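Local coordinates for regulator of polyketide synthase expression (Bifidobacterium adolescentis, PDB 3ONQ), which is of unknown function but probably regulates transcription, binding DNA through a C-terminal helix-turn-helix domain of the PucR type, at residues Q148-L153 and R158-D163; E179-N184 and L250-A255; Q187-E192 and E235-D240; K217-H222 and R227-R232. All coordinates share one frame; numbering follows the deposited sequence.

Contact 1: Q148-L153 and R158-D163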
# COMPACT_ATOMS: atom_id res chain seq x y z
N GLN B 148 12.35 -16.35 -15.97
CA GLN B 148 13.36 -16.99 -15.12
C GLN B 148 12.92 -18.39 -14.65
O GLN B 148 13.74 -19.26 -14.40
CB GLN B 148 13.68 -16.11 -13.91
CG GLN B 148 14.38 -14.80 -14.26
CD GLN B 148 14.84 -14.04 -13.03
OE1 GLN B 148 14.09 -13.87 -12.07
NE2 GLN B 148 16.09 -13.56 -13.07
N ALA B 149 11.61 -18.60 -14.54
CA ALA B 149 11.05 -19.86 -14.06
C ALA B 149 10.93 -20.91 -15.18
O ALA B 149 11.00 -22.12 -14.93
CB ALA B 149 9.67 -19.59 -13.43
N ALA B 150 10.77 -20.45 -16.41
CA ALA B 150 10.50 -21.31 -17.56
C ALA B 150 11.39 -22.56 -17.69
O ALA B 150 10.91 -23.60 -18.11
CB ALA B 150 10.53 -20.51 -18.85
N PRO B 151 12.68 -22.46 -17.34
CA PRO B 151 13.51 -23.65 -17.54
C PRO B 151 13.05 -24.86 -16.72
O PRO B 151 13.43 -25.98 -17.02
CB PRO B 151 14.90 -23.20 -17.09
CG PRO B 151 14.90 -21.70 -17.40
CD PRO B 151 13.49 -21.26 -17.03
N ALA B 152 12.23 -24.63 -15.70
CA ALA B 152 11.76 -25.73 -14.88
C ALA B 152 10.72 -26.55 -15.63
O ALA B 152 10.40 -27.65 -15.21
CB ALA B 152 11.18 -25.21 -13.57
N LEU B 153 10.19 -26.01 -16.72
CA LEU B 153 9.10 -26.66 -17.46
C LEU B 153 9.62 -27.53 -18.58
O LEU B 153 10.41 -27.08 -19.41
CB LEU B 153 8.17 -25.62 -18.08
CG LEU B 153 7.14 -24.97 -17.18
CD1 LEU B 153 6.16 -24.17 -18.04
CD2 LEU B 153 6.41 -26.03 -16.40
N ARG B 158 3.96 -21.95 -26.06
CA ARG B 158 4.50 -20.75 -26.68
C ARG B 158 3.35 -19.95 -27.27
O ARG B 158 2.67 -20.41 -28.18
CB ARG B 158 5.52 -21.11 -27.76
CG ARG B 158 6.11 -19.90 -28.45
CD ARG B 158 7.20 -20.29 -29.43
NE ARG B 158 7.70 -19.12 -30.15
CZ ARG B 158 8.85 -18.51 -29.88
NH1 ARG B 158 9.63 -18.97 -28.91
NH2 ARG B 158 9.22 -17.45 -30.58
N PRO B 159 3.10 -18.76 -26.75
CA PRO B 159 3.83 -18.24 -25.60
C PRO B 159 3.34 -18.83 -24.29
O PRO B 159 2.22 -19.31 -24.21
CB PRO B 159 3.46 -16.76 -25.63
CG PRO B 159 2.10 -16.76 -26.14
CD PRO B 159 1.99 -17.88 -27.12
N LEU B 160 4.18 -18.77 -23.28
CA LEU B 160 3.77 -19.08 -21.93
C LEU B 160 2.81 -17.97 -21.54
O LEU B 160 2.97 -16.84 -21.95
CB LEU B 160 4.97 -19.07 -21.00
CG LEU B 160 6.03 -20.13 -21.24
CD1 LEU B 160 7.31 -19.75 -20.54
CD2 LEU B 160 5.53 -21.45 -20.74
N ARG B 161 1.80 -18.30 -20.75
CA ARG B 161 0.81 -17.31 -20.36
C ARG B 161 0.42 -17.35 -18.90
O ARG B 161 0.52 -18.36 -18.25
CB ARG B 161 -0.48 -17.53 -21.15
CG ARG B 161 -0.42 -17.30 -22.62
CD ARG B 161 -1.82 -17.32 -23.19
NE ARG B 161 -1.85 -17.10 -24.62
CZ ARG B 161 -1.47 -17.99 -25.52
NH1 ARG B 161 -1.54 -17.71 -26.81
NH2 ARG B 161 -1.01 -19.17 -25.13
N ALA B 162 -0.02 -16.20 -18.40
CA ALA B 162 -0.75 -16.14 -17.15
C ALA B 162 -0.06 -16.79 -15.96
O ALA B 162 1.04 -16.44 -15.58
CB ALA B 162 -2.15 -16.69 -17.33
N ASP B 163 -0.78 -17.73 -15.37
CA ASP B 163 -0.41 -18.41 -14.14
C ASP B 163 0.28 -19.75 -14.35
O ASP B 163 0.27 -20.59 -13.48
CB ASP B 163 -1.63 -18.57 -13.24
CG ASP B 163 -2.72 -19.42 -13.87
OD1 ASP B 163 -3.53 -19.98 -13.12
OD2 ASP B 163 -2.78 -19.53 -15.10

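Contact 2: E179-N184 and L250-A255. With SO4 (sulfate ion), chain O.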
# COMPACT_ATOMS: atom_id res chain seq x y z
N GLU B 179 0.93 -14.80 -3.66
CA GLU B 179 -0.38 -14.26 -3.34
C GLU B 179 -1.45 -14.96 -4.18
O GLU B 179 -2.49 -15.35 -3.65
CB GLU B 179 -0.42 -12.75 -3.55
CG GLU B 179 -1.76 -12.11 -3.17
CD GLU B 179 -1.98 -12.07 -1.67
OE1 GLU B 179 -1.04 -12.39 -0.90
OE2 GLU B 179 -3.10 -11.72 -1.25
N GLU B 180 -1.19 -15.13 -5.47
CA GLU B 180 -2.14 -15.86 -6.32
C GLU B 180 -2.39 -17.29 -5.85
O GLU B 180 -3.53 -17.75 -5.84
CB GLU B 180 -1.69 -15.86 -7.79
CG GLU B 180 -1.81 -14.50 -8.48
CD GLU B 180 -1.55 -14.59 -9.98
OE1 GLU B 180 -1.73 -15.69 -10.55
OE2 GLU B 180 -1.17 -13.56 -10.57
N LEU B 181 -1.34 -18.01 -5.48
CA LEU B 181 -1.49 -19.38 -4.98
C LEU B 181 -2.40 -19.35 -3.76
O LEU B 181 -3.28 -20.18 -3.63
CB LEU B 181 -0.13 -19.99 -4.63
CG LEU B 181 0.72 -20.39 -5.83
CD1 LEU B 181 2.21 -20.54 -5.47
CD2 LEU B 181 0.16 -21.66 -6.46
N TYR B 182 -2.20 -18.36 -2.90
CA TYR B 182 -3.03 -18.24 -1.71
C TYR B 182 -4.48 -17.89 -2.06
O TYR B 182 -5.41 -18.60 -1.68
CB TYR B 182 -2.45 -17.18 -0.76
CG TYR B 182 -3.22 -17.04 0.54
CD1 TYR B 182 -3.39 -18.12 1.40
CD2 TYR B 182 -3.76 -15.82 0.92
CE1 TYR B 182 -4.08 -17.99 2.60
CE2 TYR B 182 -4.46 -15.67 2.12
CZ TYR B 182 -4.61 -16.76 2.95
OH TYR B 182 -5.30 -16.62 4.14
N ARG B 183 -4.66 -16.81 -2.81
CA ARG B 183 -5.99 -16.27 -3.09
C ARG B 183 -6.76 -17.05 -4.13
O ARG B 183 -7.94 -17.33 -3.94
CB ARG B 183 -5.90 -14.81 -3.55
CG ARG B 183 -5.26 -13.88 -2.56
CD ARG B 183 -6.13 -13.72 -1.33
NE ARG B 183 -5.60 -12.74 -0.39
CZ ARG B 183 -6.17 -12.46 0.78
NH1 ARG B 183 -7.28 -13.10 1.14
NH2 ARG B 183 -5.63 -11.55 1.59
N ASN B 184 -6.11 -17.38 -5.24
CA ASN B 184 -6.83 -17.92 -6.39
C ASN B 184 -6.89 -19.44 -6.42
O ASN B 184 -7.64 -20.01 -7.20
CB ASN B 184 -6.22 -17.44 -7.70
CG ASN B 184 -6.29 -15.93 -7.86
OD1 ASN B 184 -7.06 -15.26 -7.18
ND2 ASN B 184 -5.47 -15.39 -8.76
N LEU B 250 -1.19 -27.54 -7.17
CA LEU B 250 -2.12 -27.59 -6.05
C LEU B 250 -1.40 -27.86 -4.72
O LEU B 250 -1.67 -27.21 -3.70
CB LEU B 250 -3.21 -28.63 -6.30
CG LEU B 250 -4.25 -28.26 -7.37
CD1 LEU B 250 -4.96 -29.50 -7.88
CD2 LEU B 250 -5.25 -27.25 -6.82
N THR B 251 -0.47 -28.81 -4.74
CA THR B 251 0.32 -29.15 -3.56
C THR B 251 1.02 -27.90 -3.05
O THR B 251 1.04 -27.63 -1.85
CB THR B 251 1.34 -30.26 -3.90
OG1 THR B 251 0.65 -31.41 -4.39
CG2 THR B 251 2.17 -30.66 -2.67
N THR B 252 1.57 -27.11 -3.97
CA THR B 252 2.28 -25.89 -3.60
C THR B 252 1.33 -24.89 -2.97
O THR B 252 1.61 -24.31 -1.92
CB THR B 252 2.99 -25.25 -4.81
OG1 THR B 252 3.91 -26.19 -5.39
CG2 THR B 252 3.77 -24.01 -4.37
N ALA B 253 0.17 -24.71 -3.60
CA ALA B 253 -0.85 -23.82 -3.04
C ALA B 253 -1.26 -24.22 -1.61
O ALA B 253 -1.47 -23.35 -0.75
CB ALA B 253 -2.06 -23.76 -3.97
N LEU B 254 -1.40 -25.52 -1.36
CA LEU B 254 -1.82 -25.96 -0.03
C LEU B 254 -0.75 -25.62 1.01
O LEU B 254 -1.09 -25.22 2.13
CB LEU B 254 -2.14 -27.46 -0.00
CG LEU B 254 -3.34 -27.98 -0.81
CD1 LEU B 254 -3.51 -29.49 -0.62
CD2 LEU B 254 -4.61 -27.27 -0.45
N ALA B 255 0.52 -25.76 0.63
CA ALA B 255 1.61 -25.41 1.54
C ALA B 255 1.55 -23.93 1.87
O ALA B 255 1.60 -23.55 3.04
CB ALA B 255 2.99 -25.78 0.93
S SO4 O . -5.49 -11.56 -10.03
O1 SO4 O . -5.63 -12.45 -11.18
O2 SO4 O . -6.74 -10.84 -9.80
O3 SO4 O . -5.17 -12.34 -8.83
O4 SO4 O . -4.42 -10.60 -10.29

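Contact 3: Q187-E192 and E235-D240. With SO4 (sulfate ion), chain R.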
# COMPACT_ATOMS: atom_id res chain seq x y z
N GLN B 187 -7.46 -20.52 -1.28
CA GLN B 187 -8.68 -19.95 -0.71
C GLN B 187 -9.93 -20.31 -1.53
O GLN B 187 -11.01 -20.46 -0.97
CB GLN B 187 -8.55 -18.43 -0.51
CG GLN B 187 -7.79 -18.07 0.75
CD GLN B 187 -7.94 -16.60 1.12
OE1 GLN B 187 -8.11 -15.74 0.26
NE2 GLN B 187 -7.90 -16.31 2.42
N VAL B 188 -9.78 -20.45 -2.84
CA VAL B 188 -10.91 -20.83 -3.67
C VAL B 188 -11.32 -22.27 -3.36
O VAL B 188 -12.50 -22.58 -3.25
CB VAL B 188 -10.60 -20.67 -5.17
CG1 VAL B 188 -11.66 -21.33 -6.02
CG2 VAL B 188 -10.49 -19.19 -5.52
N LEU B 189 -10.33 -23.14 -3.18
CA LEU B 189 -10.58 -24.54 -2.80
C LEU B 189 -11.36 -24.61 -1.50
O LEU B 189 -12.29 -25.41 -1.37
CB LEU B 189 -9.26 -25.31 -2.63
CG LEU B 189 -8.71 -26.16 -3.76
CD1 LEU B 189 -7.57 -27.02 -3.23
CD2 LEU B 189 -9.80 -27.05 -4.32
N ARG B 190 -10.96 -23.80 -0.53
CA ARG B 190 -11.62 -23.79 0.78
C ARG B 190 -13.06 -23.31 0.68
O ARG B 190 -13.95 -23.87 1.31
CB ARG B 190 -10.87 -22.89 1.74
CG ARG B 190 -9.40 -23.16 1.81
CD ARG B 190 -9.10 -24.14 2.88
NE ARG B 190 -9.14 -23.51 4.19
CZ ARG B 190 -8.78 -24.12 5.31
NH1 ARG B 190 -8.86 -23.47 6.46
NH2 ARG B 190 -8.35 -25.38 5.27
N GLY B 191 -13.29 -22.26 -0.11
CA GLY B 191 -14.61 -21.69 -0.28
C GLY B 191 -15.07 -20.99 0.99
O GLY B 191 -14.28 -20.79 1.91
N GLU B 192 -16.34 -20.62 1.03
CA GLU B 192 -16.89 -19.92 2.20
C GLU B 192 -17.50 -20.88 3.22
O GLU B 192 -17.57 -20.57 4.41
CB GLU B 192 -17.93 -18.87 1.77
CG GLU B 192 -17.39 -17.80 0.81
CD GLU B 192 -16.19 -17.05 1.38
OE1 GLU B 192 -16.24 -16.64 2.56
OE2 GLU B 192 -15.20 -16.86 0.63
N GLU B 235 -12.78 -27.07 -11.92
CA GLU B 235 -13.60 -26.00 -12.48
C GLU B 235 -13.40 -24.70 -11.73
O GLU B 235 -13.33 -23.64 -12.35
CB GLU B 235 -15.08 -26.40 -12.51
CG GLU B 235 -15.33 -27.61 -13.41
CD GLU B 235 -16.74 -28.17 -13.28
OE1 GLU B 235 -17.50 -27.72 -12.39
OE2 GLU B 235 -17.07 -29.09 -14.07
N THR B 236 -13.29 -24.77 -10.41
CA THR B 236 -13.21 -23.54 -9.62
C THR B 236 -11.82 -22.92 -9.58
O THR B 236 -11.69 -21.72 -9.39
CB THR B 236 -13.70 -23.74 -8.18
OG1 THR B 236 -12.84 -24.67 -7.52
CG2 THR B 236 -15.14 -24.27 -8.16
N THR B 237 -10.77 -23.74 -9.72
CA THR B 237 -9.41 -23.23 -9.58
C THR B 237 -8.65 -23.23 -10.91
O THR B 237 -7.65 -22.54 -11.05
CB THR B 237 -8.59 -24.03 -8.53
OG1 THR B 237 -8.37 -25.37 -9.01
CG2 THR B 237 -9.31 -24.09 -7.21
N GLY B 238 -9.11 -24.03 -11.86
CA GLY B 238 -8.40 -24.20 -13.12
C GLY B 238 -7.33 -25.28 -13.04
O GLY B 238 -6.64 -25.57 -14.01
N TRP B 239 -7.18 -25.89 -11.87
CA TRP B 239 -6.14 -26.91 -11.68
C TRP B 239 -6.77 -28.28 -11.42
O TRP B 239 -7.58 -28.44 -10.50
CB TRP B 239 -5.19 -26.50 -10.55
CG TRP B 239 -4.54 -25.16 -10.80
CD1 TRP B 239 -4.87 -23.98 -10.21
CD2 TRP B 239 -3.48 -24.88 -11.71
NE1 TRP B 239 -4.06 -22.97 -10.70
CE2 TRP B 239 -3.20 -23.50 -11.62
CE3 TRP B 239 -2.74 -25.67 -12.60
CZ2 TRP B 239 -2.20 -22.89 -12.39
CZ3 TRP B 239 -1.74 -25.05 -13.36
CH2 TRP B 239 -1.49 -23.68 -13.25
N ASP B 240 -6.38 -29.24 -12.25
CA ASP B 240 -6.91 -30.61 -12.23
C ASP B 240 -5.97 -31.52 -11.46
O ASP B 240 -4.88 -31.85 -11.93
CB ASP B 240 -7.02 -31.11 -13.68
CG ASP B 240 -7.60 -32.52 -13.78
OD1 ASP B 240 -7.74 -33.20 -12.75
OD2 ASP B 240 -7.91 -32.94 -14.92
S SO4 R . -5.88 -27.99 6.84
O1 SO4 R . -5.75 -29.32 6.26
O2 SO4 R . -7.28 -27.71 7.19
O3 SO4 R . -5.04 -27.89 8.03
O4 SO4 R . -5.43 -27.00 5.86

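Contact 4: K217-H222 and R227-R232. With SO4 (sulfate ion), chain S.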
# COMPACT_ATOMS: atom_id res chain seq x y z
N LYS B 217 -11.03 -44.72 0.16
CA LYS B 217 -10.86 -45.52 1.36
C LYS B 217 -10.66 -44.65 2.60
O LYS B 217 -11.30 -44.87 3.63
CB LYS B 217 -9.68 -46.48 1.16
CG LYS B 217 -9.23 -47.21 2.41
CD LYS B 217 -8.06 -48.14 2.08
CE LYS B 217 -7.54 -48.90 3.31
NZ LYS B 217 -6.97 -48.02 4.37
N GLU B 218 -9.77 -43.68 2.50
CA GLU B 218 -9.50 -42.73 3.58
C GLU B 218 -10.74 -41.94 4.01
O GLU B 218 -10.95 -41.70 5.19
CB GLU B 218 -8.40 -41.75 3.17
CG GLU B 218 -7.13 -41.86 3.98
CD GLU B 218 -7.38 -41.72 5.47
OE1 GLU B 218 -7.51 -40.57 5.96
OE2 GLU B 218 -7.45 -42.76 6.15
N LEU B 219 -11.55 -41.52 3.04
CA LEU B 219 -12.65 -40.61 3.33
C LEU B 219 -14.00 -41.29 3.51
O LEU B 219 -15.01 -40.62 3.77
CB LEU B 219 -12.76 -39.54 2.24
CG LEU B 219 -11.58 -38.57 2.12
CD1 LEU B 219 -11.78 -37.68 0.91
CD2 LEU B 219 -11.41 -37.75 3.39
N ASN B 220 -14.03 -42.61 3.35
CA ASN B 220 -15.29 -43.34 3.39
C ASN B 220 -16.33 -42.82 2.41
O ASN B 220 -17.49 -42.65 2.77
CB ASN B 220 -15.87 -43.31 4.81
CG ASN B 220 -15.00 -44.05 5.80
OD1 ASN B 220 -14.24 -44.93 5.43
ND2 ASN B 220 -15.11 -43.68 7.08
N VAL B 221 -15.91 -42.58 1.17
CA VAL B 221 -16.86 -42.25 0.11
C VAL B 221 -16.57 -43.11 -1.11
O VAL B 221 -15.52 -43.73 -1.19
CB VAL B 221 -16.77 -40.76 -0.32
CG1 VAL B 221 -17.11 -39.84 0.83
CG2 VAL B 221 -15.39 -40.44 -0.89
N HIS B 222 -17.50 -43.14 -2.06
CA HIS B 222 -17.33 -43.88 -3.30
C HIS B 222 -16.25 -43.20 -4.14
O HIS B 222 -16.14 -41.98 -4.12
CB HIS B 222 -18.64 -43.88 -4.08
CG HIS B 222 -18.68 -44.90 -5.18
ND1 HIS B 222 -18.05 -44.72 -6.39
CD2 HIS B 222 -19.28 -46.11 -5.25
CE1 HIS B 222 -18.26 -45.77 -7.16
NE2 HIS B 222 -19.00 -46.63 -6.49
N ARG B 227 -13.89 -38.54 -7.59
CA ARG B 227 -13.76 -38.11 -8.97
C ARG B 227 -14.53 -36.82 -9.20
O ARG B 227 -14.01 -35.85 -9.74
CB ARG B 227 -14.28 -39.19 -9.91
CG ARG B 227 -13.33 -39.59 -11.02
CD ARG B 227 -13.97 -40.63 -11.94
NE ARG B 227 -14.22 -41.90 -11.25
CZ ARG B 227 -13.46 -42.98 -11.38
NH1 ARG B 227 -13.76 -44.09 -10.71
NH2 ARG B 227 -12.40 -42.96 -12.18
N TYR B 228 -15.78 -36.81 -8.76
CA TYR B 228 -16.65 -35.66 -8.94
C TYR B 228 -16.10 -34.43 -8.23
O TYR B 228 -16.08 -33.33 -8.79
CB TYR B 228 -18.07 -36.01 -8.45
CG TYR B 228 -19.07 -34.87 -8.52
CD1 TYR B 228 -19.83 -34.65 -9.67
CD2 TYR B 228 -19.29 -34.04 -7.42
CE1 TYR B 228 -20.76 -33.61 -9.73
CE2 TYR B 228 -20.21 -33.00 -7.48
CZ TYR B 228 -20.94 -32.79 -8.63
OH TYR B 228 -21.86 -31.77 -8.69
N ARG B 229 -15.65 -34.59 -6.99
CA ARG B 229 -15.05 -33.46 -6.27
C ARG B 229 -13.79 -32.89 -6.92
O ARG B 229 -13.62 -31.67 -6.97
CB ARG B 229 -14.77 -33.82 -4.81
CG ARG B 229 -16.05 -34.09 -4.03
CD ARG B 229 -15.72 -34.76 -2.72
NE ARG B 229 -16.93 -35.07 -1.96
CZ ARG B 229 -16.92 -35.68 -0.77
NH1 ARG B 229 -15.76 -36.04 -0.21
NH2 ARG B 229 -18.06 -35.91 -0.15
N LEU B 230 -12.90 -33.75 -7.42
CA LEU B 230 -11.69 -33.26 -8.08
C LEU B 230 -12.04 -32.45 -9.33
O LEU B 230 -11.42 -31.44 -9.62
CB LEU B 230 -10.75 -34.40 -8.45
CG LEU B 230 -10.33 -35.28 -7.28
CD1 LEU B 230 -9.44 -36.40 -7.77
CD2 LEU B 230 -9.64 -34.44 -6.21
N LYS B 231 -13.05 -32.92 -10.05
CA LYS B 231 -13.51 -32.24 -11.25
C LYS B 231 -14.03 -30.85 -10.89
O LYS B 231 -13.70 -29.85 -11.54
CB LYS B 231 -14.58 -33.08 -11.96
CG LYS B 231 -15.10 -32.49 -13.25
CD LYS B 231 -15.96 -33.49 -14.00
CE LYS B 231 -16.96 -32.79 -14.92
NZ LYS B 231 -17.94 -31.97 -14.16
N ARG B 232 -14.82 -30.79 -9.82
CA ARG B 232 -15.33 -29.51 -9.35
C ARG B 232 -14.18 -28.57 -8.97
O ARG B 232 -14.19 -27.39 -9.32
CB ARG B 232 -16.26 -29.71 -8.15
CG ARG B 232 -16.86 -28.43 -7.60
CD ARG B 232 -17.32 -28.59 -6.15
NE ARG B 232 -18.43 -29.53 -6.01
CZ ARG B 232 -18.49 -30.49 -5.09
NH1 ARG B 232 -17.51 -30.65 -4.22
NH2 ARG B 232 -19.55 -31.29 -5.03
S SO4 S . -20.47 -34.12 -2.40
O1 SO4 S . -21.61 -34.62 -3.17
O2 SO4 S . -20.69 -32.72 -2.03
O3 SO4 S . -20.33 -34.92 -1.19
O4 SO4 S . -19.26 -34.21 -3.22

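Contact 1: Q148-L153 and R158-D163
L160 meets A150 and L153 with its two methyl groups. The contact between 148-153 and 158-163 is apolar. L160 CD1 lies 3.7 Å from A150 CB. The other branch, L160 CD2, lies 3.9 Å from L153 CD1. L160 and L153 run past each other in opposite directions, branch alongside branch. L160 holds CG anti to its carbonyl carbon (chi1 -65°), which sends one methyl to A150 and the other to L153. P123 also touches A150, L165 touches L153, and Y125 packs on L160.

Backbone bonds set both sides. L153 N donates to A150 O at 2.9 Å, in the 3-10 turn 150-152 and its exit. The turn brings A150 and L153, three residues apart, round to face L160. The backbone of L160 pairs with L124 and L126 of the neighbouring strand.

R161 turns the other way: its guanidinium has P159 CG 3.8 Å above one face. A149 and A152 pack on M259 and A255 of the second subunit. The arrangement closes a beta-alpha-beta crossover: strand 124-131, helix 132-149 and strand 160-161, outermost in this chain and parallel to 124-131.

Contact 2: E179-N184 and L250-A255
T252 OG1 is gripped twice, by Y248 O one turn back in its own helix and by Y248 OH of the second subunit. Its methyl is turned to L181. The motif is helix-on-helix packing: helix 175-190 lies against helix 244-261, whose residues 250-255 belong to the PucR-type helix-turn-helix domain. T252 CG2 stands anti to the backbone N and comes within 4.0 Å of L181 CD1.

The other branch of L181 goes to A253, with L181 CD2 3.9 Å from A253 CB. A253 CB is also 3.8 Å from L181 O. The backbones come close here: L181 CA and A253 CA are 4.9 Å apart. A side chain as small as that of A253 suits so close an approach. L166 and A170 of helix 166-172 pack on L181, so the leucine is buried.

The outer side of helix 175-190 is polar. R183 NE bonds E179 OE2 at 2.8 Å, in the guanidinium plane but from above the carboxylate plane. Y182 CE2 lies over one face of that guanidinium. E179 has a second arginine partner, R260. In the pi-type turn 181-184, N184 ND2 donates to O3 of a sulfate ion at 3.1 Å, with an angle of 167°.

Contact 3: Q187-E192 and E235-D240
V188 projects toward T236 and T237 from the last turns of helix 175-190. Its CB begins the contact, 4.2 Å from T237 CG2. CG1 is the working tip. It stands anti to the backbone N (chi1 168°) and reaches between the two threonines. V188 CG1 lies 3.4 Å from the carbonyl T236 O and 3.8 Å from T237 CG2. T236 CB is equally near. The other methyl, V188 CG2, turns back to its own helix and meets R183 O at 3.5 Å.

L189 adds a second touch, with its CG 4.1 Å from T237 CG2. L189 also packs on helices 198-207 and 244-261.

T237 splits its duties. Its methyl faces V188 and L189. Its OG1 accepts from W239 N at 3.1 Å (157°), forming an ST turn, and is also bonded to A233 O. G238, with positive phi, takes the chain out of the helix at this turn. With an alanine in place of T237, W239 N would probably lose its acceptor, and a gap would open beside V188 CG1 and L189.

On the far side, R190 NH2 donates to sulfate O2 at 3.2 Å, in the guanidinium plane. Y199 and R258 also bond that ion.

The T237 hydroxyl is used within its own helix end and turn. Across the contact there are van der Waals touches and no polar bond, so the fit rests on shape.

Contact 4: K217-H222 and R227-R232
V221 and R229 meet loosely across a helix-turn-helix. Helix 212-219 and helix 223-237 are joined by a short turn in which N220 has positive phi. In PucR-type domains such a motif is expected to bind DNA, with the second helix probably the recognition helix.

V221 CG1 is 4.2 Å from R229 NH2, oblique to the guanidinium. L219 CD1 comes to its edge, 4.4 Å from R229 NH1.

The tight part is the grip of R229 on a sulfate ion. The R229 chain is extended from CG to NE, with CG anti to the carbonyl carbon (chi1 -65°). This carries the guanidinium out alongside the ion. R229 NH2 gives sulfate O3 a bond of 2.7 Å at 171°. R229 NE gives sulfate O4 one of 2.8 Å at 172°. R229 NH1 bonds T201 OG1, which helps fix the group's rotation. A leucine in place of R229 is likely to leave the sulfate without its main grip and T201 OG1 without this partner.

The sulfate probably comes from the crystallisation liquor, but its position is consistent with a site for a DNA phosphate. R232 NH2, from the next turn, makes a weak bond of 3.4 Å to sulfate O4.

In the fold
Contacts 2, 3 and 4 belong to the C-terminal helical part; contact 1 belongs to the sheet-containing part. Contacts 2 and 3 share helix 175-190, and their centres are about 10 Å apart. Y182 O and Q187 N, 2.8 Å apart, probably bond between them. L250 CG also packs on W239 CB at 3.8 Å. Contact 1 touches contact 3 where D163 OD1 lies 3.3 Å from W239 CZ2, and contact 2 at E180. Contacts 3 and 4 share helix 223-237, with centres about 15 Å apart. Contact 4 lies farthest out, its centre about 31 Å from that of contact 1. Contacts 1 and 2 touch the second subunit. Contacts 2, 3 and 4 each bind a different sulfate.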